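Long-range contacts in exocyst complex component EXO70 (Saccharomyces cerevisiae, PDB 2B1E), which helps tether secretory vesicles to sites of exocytosis as a subunit of the exocyst complex, in whose assembly it plays a role: residues L123-L127 / D199-S203; R319-F323 / F371-I376; W460-T464 / I522-V526. All blocks are in the same frame, centred on the assembly; numbering follows the deposited sequence.

Interaction 1 of 3, residues L123-L127 / D199-S203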
loop_
_atom_site.group_PDB
_atom_site.type_symbol
_atom_site.label_atom_id
_atom_site.label_comp_id
_atom_site.label_asym_id
_atom_site.label_seq_id
_atom_site.Cartn_x
_atom_site.Cartn_y
_atom_site.Cartn_z
ATOM N N LEU A 123 27.133 22.027 -28.742
ATOM C CA LEU A 123 27.577 21.302 -27.564
ATOM C C LEU A 123 28.330 20.045 -27.998
ATOM O O LEU A 123 29.435 19.773 -27.514
ATOM C CB LEU A 123 26.376 20.939 -26.682
ATOM C CG LEU A 123 25.723 22.119 -25.949
ATOM C CD1 LEU A 123 24.365 21.712 -25.400
ATOM C CD2 LEU A 123 26.655 22.616 -24.830
ATOM N N SER A 124 27.746 19.301 -28.933
ATOM C CA SER A 124 28.369 18.078 -29.430
ATOM C C SER A 124 29.695 18.343 -30.110
ATOM O O SER A 124 30.641 17.567 -29.952
ATOM C CB SER A 124 27.437 17.349 -30.406
ATOM O OG SER A 124 26.297 16.849 -29.732
ATOM N N TRP A 125 29.764 19.431 -30.879
ATOM C CA TRP A 125 30.989 19.780 -31.576
ATOM C C TRP A 125 32.115 20.065 -30.590
ATOM O O TRP A 125 33.259 19.708 -30.839
ATOM C CB TRP A 125 30.772 21.007 -32.473
ATOM C CG TRP A 125 31.940 21.312 -33.380
ATOM C CD1 TRP A 125 32.974 22.173 -33.134
ATOM C CD2 TRP A 125 32.194 20.741 -34.667
ATOM N NE1 TRP A 125 33.856 22.170 -34.189
ATOM C CE2 TRP A 125 33.402 21.301 -35.144
ATOM C CE3 TRP A 125 31.521 19.805 -35.463
ATOM C CZ2 TRP A 125 33.954 20.956 -36.387
ATOM C CZ3 TRP A 125 32.072 19.459 -36.704
ATOM C CH2 TRP A 125 33.278 20.036 -37.148
ATOM N N ILE A 126 31.785 20.712 -29.477
ATOM C CA ILE A 126 32.786 21.055 -28.484
ATOM C C ILE A 126 33.219 19.818 -27.700
ATOM O O ILE A 126 34.404 19.656 -27.394
ATOM C CB ILE A 126 32.269 22.192 -27.559
ATOM C CG1 ILE A 126 32.143 23.485 -28.377
ATOM C CG2 ILE A 126 33.247 22.429 -26.386
ATOM C CD1 ILE A 126 31.462 24.631 -27.633
ATOM N N LEU A 127 32.273 18.935 -27.395
ATOM C CA LEU A 127 32.605 17.694 -26.701
ATOM C C LEU A 127 33.568 16.894 -27.561
ATOM O O LEU A 127 34.567 16.368 -27.069
ATOM C CB LEU A 127 31.353 16.855 -26.454
ATOM C CG LEU A 127 30.518 17.331 -25.272
ATOM C CD1 LEU A 127 29.132 16.738 -25.373
ATOM C CD2 LEU A 127 31.211 16.948 -23.958
ATOM N N ASP A 199 21.702 11.090 -25.092
ATOM C CA ASP A 199 21.515 10.404 -26.365
ATOM C C ASP A 199 21.671 11.398 -27.513
ATOM O O ASP A 199 22.184 11.049 -28.576
ATOM C CB ASP A 199 20.131 9.754 -26.443
ATOM C CG ASP A 199 20.044 8.468 -25.643
ATOM O OD1 ASP A 199 21.097 8.001 -25.153
ATOM O OD2 ASP A 199 18.927 7.926 -25.511
ATOM N N ASP A 200 21.225 12.636 -27.300
ATOM C CA ASP A 200 21.331 13.653 -28.345
ATOM C C ASP A 200 22.762 14.160 -28.520
ATOM O O ASP A 200 23.192 14.461 -29.631
ATOM C CB ASP A 200 20.434 14.870 -28.036
ATOM C CG ASP A 200 18.983 14.676 -28.472
ATOM O OD1 ASP A 200 18.681 13.725 -29.228
ATOM O OD2 ASP A 200 18.138 15.503 -28.063
ATOM N N LEU A 201 23.496 14.241 -27.422
ATOM C CA LEU A 201 24.852 14.783 -27.446
ATOM C C LEU A 201 25.985 13.900 -27.956
ATOM O O LEU A 201 26.973 14.412 -28.476
ATOM C CB LEU A 201 25.216 15.291 -26.050
ATOM C CG LEU A 201 24.444 16.514 -25.530
ATOM C CD1 LEU A 201 24.920 16.865 -24.132
ATOM C CD2 LEU A 201 24.664 17.704 -26.474
ATOM N N TYR A 202 25.850 12.588 -27.813
ATOM C CA TYR A 202 26.914 11.675 -28.240
ATOM C C TYR A 202 26.483 10.770 -29.374
ATOM O O TYR A 202 25.318 10.768 -29.767
ATOM C CB TYR A 202 27.343 10.798 -27.062
ATOM C CG TYR A 202 28.020 11.554 -25.952
ATOM C CD1 TYR A 202 29.381 11.818 -25.999
ATOM C CD2 TYR A 202 27.298 12.007 -24.853
ATOM C CE1 TYR A 202 30.010 12.512 -24.976
ATOM C CE2 TYR A 202 27.918 12.702 -23.825
ATOM C CZ TYR A 202 29.273 12.951 -23.895
ATOM O OH TYR A 202 29.895 13.642 -22.884
ATOM N N SER A 203 27.435 10.001 -29.892
ATOM C CA SER A 203 27.142 9.050 -30.950
ATOM C C SER A 203 26.328 7.953 -30.275
ATOM O O SER A 203 26.377 7.800 -29.054
ATOM C CB SER A 203 28.437 8.487 -31.551
ATOM O OG SER A 203 29.146 9.507 -32.239
#
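The polar part of this contact is Ser-124 OG, 2.8 Å from Leu-201 O: the hydroxyl has the carbonyl of Leu-120, one turn back in its own helix, as well as Leu-201 O within reach of its single proton. Leu-201 is the last helical residue of 180-201; the chain leaves helical geometry at Tyr-202, and the carbonyl of Leu-201 is directed to Ser-124 of helix 117-132. The backbones come close here, with Ser-124 CA 5.2 Å from Leu-201 CA, a spacing that a small serine permits. Apolar contacts flank this point. Leu-123 CB meets Leu-201 CD2 at 3.7 Å, and Leu-127, one turn further on, reaches Leu-201 CB with CD1 at 4.2 Å. Leu-127 CD1 also packs obliquely on the Tyr-202 ring, 4.1 Å from Tyr-202 CZ, with Leu-127 CD2 3.7 Å from Tyr-202 OH. Helix 66-94 covers Leu-123 through Phe-90, Ile-93 and Leu-94, and helix 136-155 sets Ile-139 against Leu-127 and Leu-143 against Leu-201 and Tyr-202, so four helices meet here.

Interaction 2 of 3, residues R319-F323 / F371-I376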
loop_
_atom_site.group_PDB
_atom_site.type_symbol
_atom_site.label_atom_id
_atom_site.label_comp_id
_atom_site.label_asym_id
_atom_site.label_seq_id
_atom_site.Cartn_x
_atom_site.Cartn_y
_atom_site.Cartn_z
ATOM N N ARG A 319 -11.022 1.805 10.577
ATOM C CA ARG A 319 -9.684 1.446 10.121
ATOM C C ARG A 319 -9.744 0.694 8.793
ATOM O O ARG A 319 -9.050 1.049 7.837
ATOM C CB ARG A 319 -8.984 0.594 11.186
ATOM C CG ARG A 319 -7.630 0.029 10.775
ATOM C CD ARG A 319 -6.606 1.116 10.471
ATOM N NE ARG A 319 -6.351 1.993 11.612
ATOM C CZ ARG A 319 -5.441 2.963 11.614
ATOM N NH1 ARG A 319 -4.696 3.176 10.539
ATOM N NH2 ARG A 319 -5.276 3.725 12.688
ATOM N N LEU A 320 -10.568 -0.350 8.737
ATOM C CA LEU A 320 -10.715 -1.127 7.509
ATOM C C LEU A 320 -11.288 -0.227 6.415
ATOM O O LEU A 320 -10.956 -0.372 5.234
ATOM C CB LEU A 320 -11.641 -2.331 7.742
ATOM C CG LEU A 320 -11.117 -3.432 8.669
ATOM C CD1 LEU A 320 -12.157 -4.534 8.806
ATOM C CD2 LEU A 320 -9.814 -3.995 8.112
ATOM N N ARG A 321 -12.139 0.708 6.828
ATOM C CA ARG A 321 -12.775 1.655 5.919
ATOM C C ARG A 321 -11.718 2.527 5.252
ATOM O O ARG A 321 -11.853 2.902 4.089
ATOM C CB ARG A 321 -13.757 2.542 6.692
ATOM C CG ARG A 321 -14.571 3.512 5.830
ATOM C CD ARG A 321 -15.467 2.761 4.862
ATOM N NE ARG A 321 -16.609 3.557 4.415
ATOM C CZ ARG A 321 -16.569 4.483 3.461
ATOM N NH1 ARG A 321 -15.433 4.752 2.823
ATOM N NH2 ARG A 321 -17.674 5.146 3.148
ATOM N N LYS A 322 -10.665 2.846 5.996
ATOM C CA LYS A 322 -9.592 3.672 5.462
ATOM C C LYS A 322 -8.701 2.820 4.562
ATOM O O LYS A 322 -8.201 3.293 3.539
ATOM C CB LYS A 322 -8.775 4.282 6.603
ATOM C CG LYS A 322 -9.606 5.092 7.594
ATOM C CD LYS A 322 -8.740 5.733 8.669
ATOM C CE LYS A 322 -9.588 6.301 9.798
ATOM N NZ LYS A 322 -10.614 7.268 9.313
ATOM N N PHE A 323 -8.513 1.563 4.950
ATOM C CA PHE A 323 -7.709 0.621 4.181
ATOM C C PHE A 323 -8.314 0.479 2.786
ATOM O O PHE A 323 -7.598 0.466 1.788
ATOM C CB PHE A 323 -7.706 -0.747 4.866
ATOM C CG PHE A 323 -6.495 -1.014 5.708
ATOM C CD1 PHE A 323 -5.309 -1.448 5.126
ATOM C CD2 PHE A 323 -6.544 -0.857 7.090
ATOM C CE1 PHE A 323 -4.187 -1.724 5.907
ATOM C CE2 PHE A 323 -5.426 -1.131 7.882
ATOM C CZ PHE A 323 -4.246 -1.566 7.289
ATOM N N PHE A 371 -7.412 -11.052 4.303
ATOM C CA PHE A 371 -7.013 -10.118 5.352
ATOM C C PHE A 371 -8.216 -9.428 5.987
ATOM O O PHE A 371 -8.311 -9.332 7.207
ATOM C CB PHE A 371 -6.076 -9.041 4.792
ATOM C CG PHE A 371 -5.813 -7.918 5.755
ATOM C CD1 PHE A 371 -5.061 -8.132 6.904
ATOM C CD2 PHE A 371 -6.365 -6.660 5.539
ATOM C CE1 PHE A 371 -4.863 -7.111 7.828
ATOM C CE2 PHE A 371 -6.174 -5.629 6.460
ATOM C CZ PHE A 371 -5.422 -5.856 7.609
ATOM N N ILE A 372 -9.124 -8.927 5.157
ATOM C CA ILE A 372 -10.297 -8.244 5.678
ATOM C C ILE A 372 -11.143 -9.224 6.482
ATOM O O ILE A 372 -11.594 -8.905 7.581
ATOM C CB ILE A 372 -11.154 -7.649 4.543
ATOM C CG1 ILE A 372 -10.268 -6.818 3.606
ATOM C CG2 ILE A 372 -12.270 -6.796 5.122
ATOM C CD1 ILE A 372 -9.389 -5.805 4.312
ATOM N N SER A 373 -11.344 -10.415 5.924
ATOM C CA SER A 373 -12.129 -11.454 6.579
ATOM C C SER A 373 -11.449 -11.875 7.880
ATOM O O SER A 373 -12.117 -12.132 8.880
ATOM C CB SER A 373 -12.292 -12.667 5.650
ATOM O OG SER A 373 -13.186 -12.387 4.577
ATOM N N ASP A 374 -10.121 -11.940 7.867
ATOM C CA ASP A 374 -9.377 -12.316 9.066
ATOM C C ASP A 374 -9.568 -11.255 10.147
ATOM O O ASP A 374 -9.685 -11.579 11.330
ATOM C CB ASP A 374 -7.887 -12.474 8.753
ATOM C CG ASP A 374 -7.565 -13.809 8.110
ATOM O OD1 ASP A 374 -8.482 -14.645 7.973
ATOM O OD2 ASP A 374 -6.389 -14.025 7.747
ATOM N N CYS A 375 -9.610 -9.991 9.731
ATOM C CA CYS A 375 -9.805 -8.881 10.657
ATOM C C CYS A 375 -11.168 -8.958 11.341
ATOM O O CYS A 375 -11.279 -8.756 12.555
ATOM C CB CYS A 375 -9.682 -7.540 9.920
ATOM S SG CYS A 375 -7.975 -6.991 9.593
ATOM N N ILE A 376 -12.209 -9.239 10.561
ATOM C CA ILE A 376 -13.554 -9.336 11.111
ATOM C C ILE A 376 -13.665 -10.564 12.010
ATOM O O ILE A 376 -14.340 -10.520 13.036
ATOM C CB ILE A 376 -14.605 -9.370 9.982
ATOM C CG1 ILE A 376 -14.544 -8.047 9.209
ATOM C CG2 ILE A 376 -16.002 -9.554 10.559
ATOM C CD1 ILE A 376 -15.320 -8.058 7.905
#
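Leu-320 is the centre of the contact, a knob in a hole formed by Phe-371, Ile-372, Cys-375 and Ile-376 of the antiparallel helix (175° between the segment axes, 11.7 Å apart). Leu-320 CD2 lies 3.8 Å from Cys-375 SG, 4.2 Å from Ile-372 CD1 and 4.3 Å from Phe-371 CE2, while Leu-320 CD1 is 4.3 Å from Ile-376 CG1. One turn later, Phe-323, the last residue of helix 311-323, presents a ring face to the edge of Phe-371: the centroids are 5.6 Å apart and the planes meet at 56°, an edge-to-face pair with Phe-323 CE1 4.4 Å from Phe-371 CE2. Phe-286 of helix 268-299 meets both rings, and Phe-244 and Trp-342 extend the aromatic cluster. Cys-375 also packs on Ile-290 and Ile-293 of helix 268-299. All six touching residues are buried and their meeting side chains are apolar, so the two helices are held here by shape fit and ring packing rather than by charge, in the interior of the helical rod.

Interaction 3 of 3, residues W460-T464 / I522-V526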
loop_
_atom_site.group_PDB
_atom_site.type_symbol
_atom_site.label_atom_id
_atom_site.label_comp_id
_atom_site.label_asym_id
_atom_site.label_seq_id
_atom_site.Cartn_x
_atom_site.Cartn_y
_atom_site.Cartn_z
ATOM N N TRP A 460 -32.468 -22.959 23.112
ATOM C CA TRP A 460 -33.738 -23.522 22.694
ATOM C C TRP A 460 -33.533 -24.997 22.315
ATOM O O TRP A 460 -34.434 -25.817 22.503
ATOM C CB TRP A 460 -34.321 -22.751 21.499
ATOM C CG TRP A 460 -34.747 -21.360 21.818
ATOM C CD1 TRP A 460 -34.001 -20.218 21.679
ATOM C CD2 TRP A 460 -36.017 -20.948 22.340
ATOM N NE1 TRP A 460 -34.727 -19.125 22.079
ATOM C CE2 TRP A 460 -35.969 -19.542 22.491
ATOM C CE3 TRP A 460 -37.193 -21.630 22.694
ATOM C CZ2 TRP A 460 -37.052 -18.803 22.983
ATOM C CZ3 TRP A 460 -38.271 -20.894 23.182
ATOM C CH2 TRP A 460 -38.193 -19.495 23.322
ATOM N N ARG A 461 -32.355 -25.329 21.788
ATOM C CA ARG A 461 -32.072 -26.717 21.420
ATOM C C ARG A 461 -32.044 -27.571 22.688
ATOM O O ARG A 461 -32.526 -28.713 22.689
ATOM C CB ARG A 461 -30.734 -26.834 20.673
ATOM C CG ARG A 461 -30.727 -26.189 19.289
ATOM C CD ARG A 461 -29.458 -26.542 18.497
ATOM N NE ARG A 461 -28.285 -25.768 18.901
ATOM C CZ ARG A 461 -27.829 -24.702 18.245
ATOM N NH1 ARG A 461 -28.443 -24.275 17.150
ATOM N NH2 ARG A 461 -26.753 -24.066 18.678
ATOM N N ASP A 462 -31.489 -27.022 23.771
ATOM C CA ASP A 462 -31.436 -27.753 25.048
ATOM C C ASP A 462 -32.854 -28.055 25.537
ATOM O O ASP A 462 -33.151 -29.155 26.003
ATOM C CB ASP A 462 -30.700 -26.929 26.107
ATOM C CG ASP A 462 -29.227 -26.738 25.779
ATOM O OD1 ASP A 462 -28.756 -27.321 24.780
ATOM O OD2 ASP A 462 -28.543 -26.011 26.525
ATOM N N LEU A 463 -33.728 -27.064 25.433
ATOM C CA LEU A 463 -35.123 -27.211 25.842
ATOM C C LEU A 463 -35.805 -28.371 25.113
ATOM O O LEU A 463 -36.430 -29.240 25.738
ATOM C CB LEU A 463 -35.890 -25.920 25.541
ATOM C CG LEU A 463 -37.390 -25.912 25.850
ATOM C CD1 LEU A 463 -37.599 -26.095 27.333
ATOM C CD2 LEU A 463 -38.009 -24.607 25.412
ATOM N N THR A 464 -35.705 -28.372 23.786
ATOM C CA THR A 464 -36.335 -29.426 23.001
ATOM C C THR A 464 -35.659 -30.780 23.202
ATOM O O THR A 464 -36.321 -31.817 23.146
ATOM C CB THR A 464 -36.372 -29.063 21.493
ATOM O OG1 THR A 464 -35.046 -28.802 21.021
ATOM C CG2 THR A 464 -37.233 -27.817 21.277
ATOM N N ILE A 522 -36.246 -20.588 15.736
ATOM C CA ILE A 522 -36.844 -20.934 17.018
ATOM C C ILE A 522 -38.149 -21.693 16.801
ATOM O O ILE A 522 -38.373 -22.735 17.409
ATOM C CB ILE A 522 -37.110 -19.683 17.881
ATOM C CG1 ILE A 522 -35.777 -19.023 18.240
ATOM C CG2 ILE A 522 -37.884 -20.064 19.135
ATOM C CD1 ILE A 522 -35.903 -17.846 19.188
ATOM N N ILE A 523 -39.010 -21.177 15.929
ATOM C CA ILE A 523 -40.276 -21.846 15.659
ATOM C C ILE A 523 -40.042 -23.235 15.036
ATOM O O ILE A 523 -40.691 -24.203 15.428
ATOM C CB ILE A 523 -41.177 -20.973 14.733
ATOM C CG1 ILE A 523 -41.616 -19.714 15.497
ATOM C CG2 ILE A 523 -42.398 -21.775 14.257
ATOM C CD1 ILE A 523 -42.446 -18.726 14.676
ATOM N N SER A 524 -39.104 -23.335 14.094
ATOM C CA SER A 524 -38.795 -24.616 13.450
ATOM C C SER A 524 -38.344 -25.682 14.441
ATOM O O SER A 524 -38.560 -26.878 14.233
ATOM C CB SER A 524 -37.683 -24.446 12.402
ATOM O OG SER A 524 -38.206 -24.028 11.155
ATOM N N LEU A 525 -37.703 -25.244 15.515
ATOM C CA LEU A 525 -37.189 -26.154 16.521
ATOM C C LEU A 525 -38.235 -26.554 17.559
ATOM O O LEU A 525 -38.396 -27.729 17.882
ATOM C CB LEU A 525 -35.993 -25.487 17.202
ATOM C CG LEU A 525 -35.056 -26.251 18.128
ATOM C CD1 LEU A 525 -34.480 -27.472 17.421
ATOM C CD2 LEU A 525 -33.938 -25.299 18.541
ATOM N N VAL A 526 -38.956 -25.569 18.069
ATOM C CA VAL A 526 -39.953 -25.807 19.095
ATOM C C VAL A 526 -41.317 -26.361 18.665
ATOM O O VAL A 526 -41.806 -27.330 19.254
ATOM C CB VAL A 526 -40.207 -24.511 19.888
ATOM C CG1 VAL A 526 -41.333 -24.713 20.877
ATOM C CG2 VAL A 526 -38.941 -24.094 20.607
#
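This is a buried apolar contact between two nearly parallel helices, 440-473 and 512-537, in the C-terminal part of the rod. The segment axes run at 14° and approach to 9.9 Å, and the pairing steps down the helices: Trp-460 CA is 7.0 Å from Ile-522 CA, and Thr-464 CA is 6.4 Å from Val-526 CA. Trp-460 and Leu-525 have the most surface covered (82 and 80 Å²). The six-membered ring of Trp-460 takes Ile-522 CG2 over one face in a CH-pi contact, 3.8 Å from the centroid and 10° off the normal, while Ile-522 CD1 packs against Trp-460 CE2 at 3.7 Å. Val-526 CG2 adds an oblique contact, 3.7 Å from Trp-460 CE3. Leu-525 reaches between the helices: its CD2 lies 3.4 Å from Arg-461 CG and 3.9 Å from Trp-460 CB, so the aliphatic part of the arginine closes the edge while its guanidinium turns to Ser-454. One turn on, Thr-464 CG2 approaches Leu-525 O at 3.6 Å and Val-526 CG2 at 4.2 Å. Thr-464 OG1 donates to Arg-461 O of its own helix at 3.0 Å and also lies 3.9 Å from Leu-525 CG. Two further helices complete the packing: helix 483-504 brings Leu-500 and Thr-504 against Trp-460, and helix 552-563 brings Leu-559 against both Trp-460 and Val-526, with Leu-562 also on the indole.

How the interactions relate
The three contacts follow one another along the chain without nesting, and they are also spread out in space, as suits an elongated helical rod with a radius of gyration of 43 Å. Interaction 2 lies nearest the middle, its centre 14 Å from that of the chain; interactions 1 and 3 lie on opposite sides of it, their centres 90 Å apart. Centres of interactions 1 and 2 are 56 Å apart, those of 2 and 3 35 Å, and even the nearest atoms of this closer pair are about 19 Å apart. Helix 440-473 connects these two directly: Leu-445 and Leu-448 pack on Ile-376, and further along it carries segment 460-464.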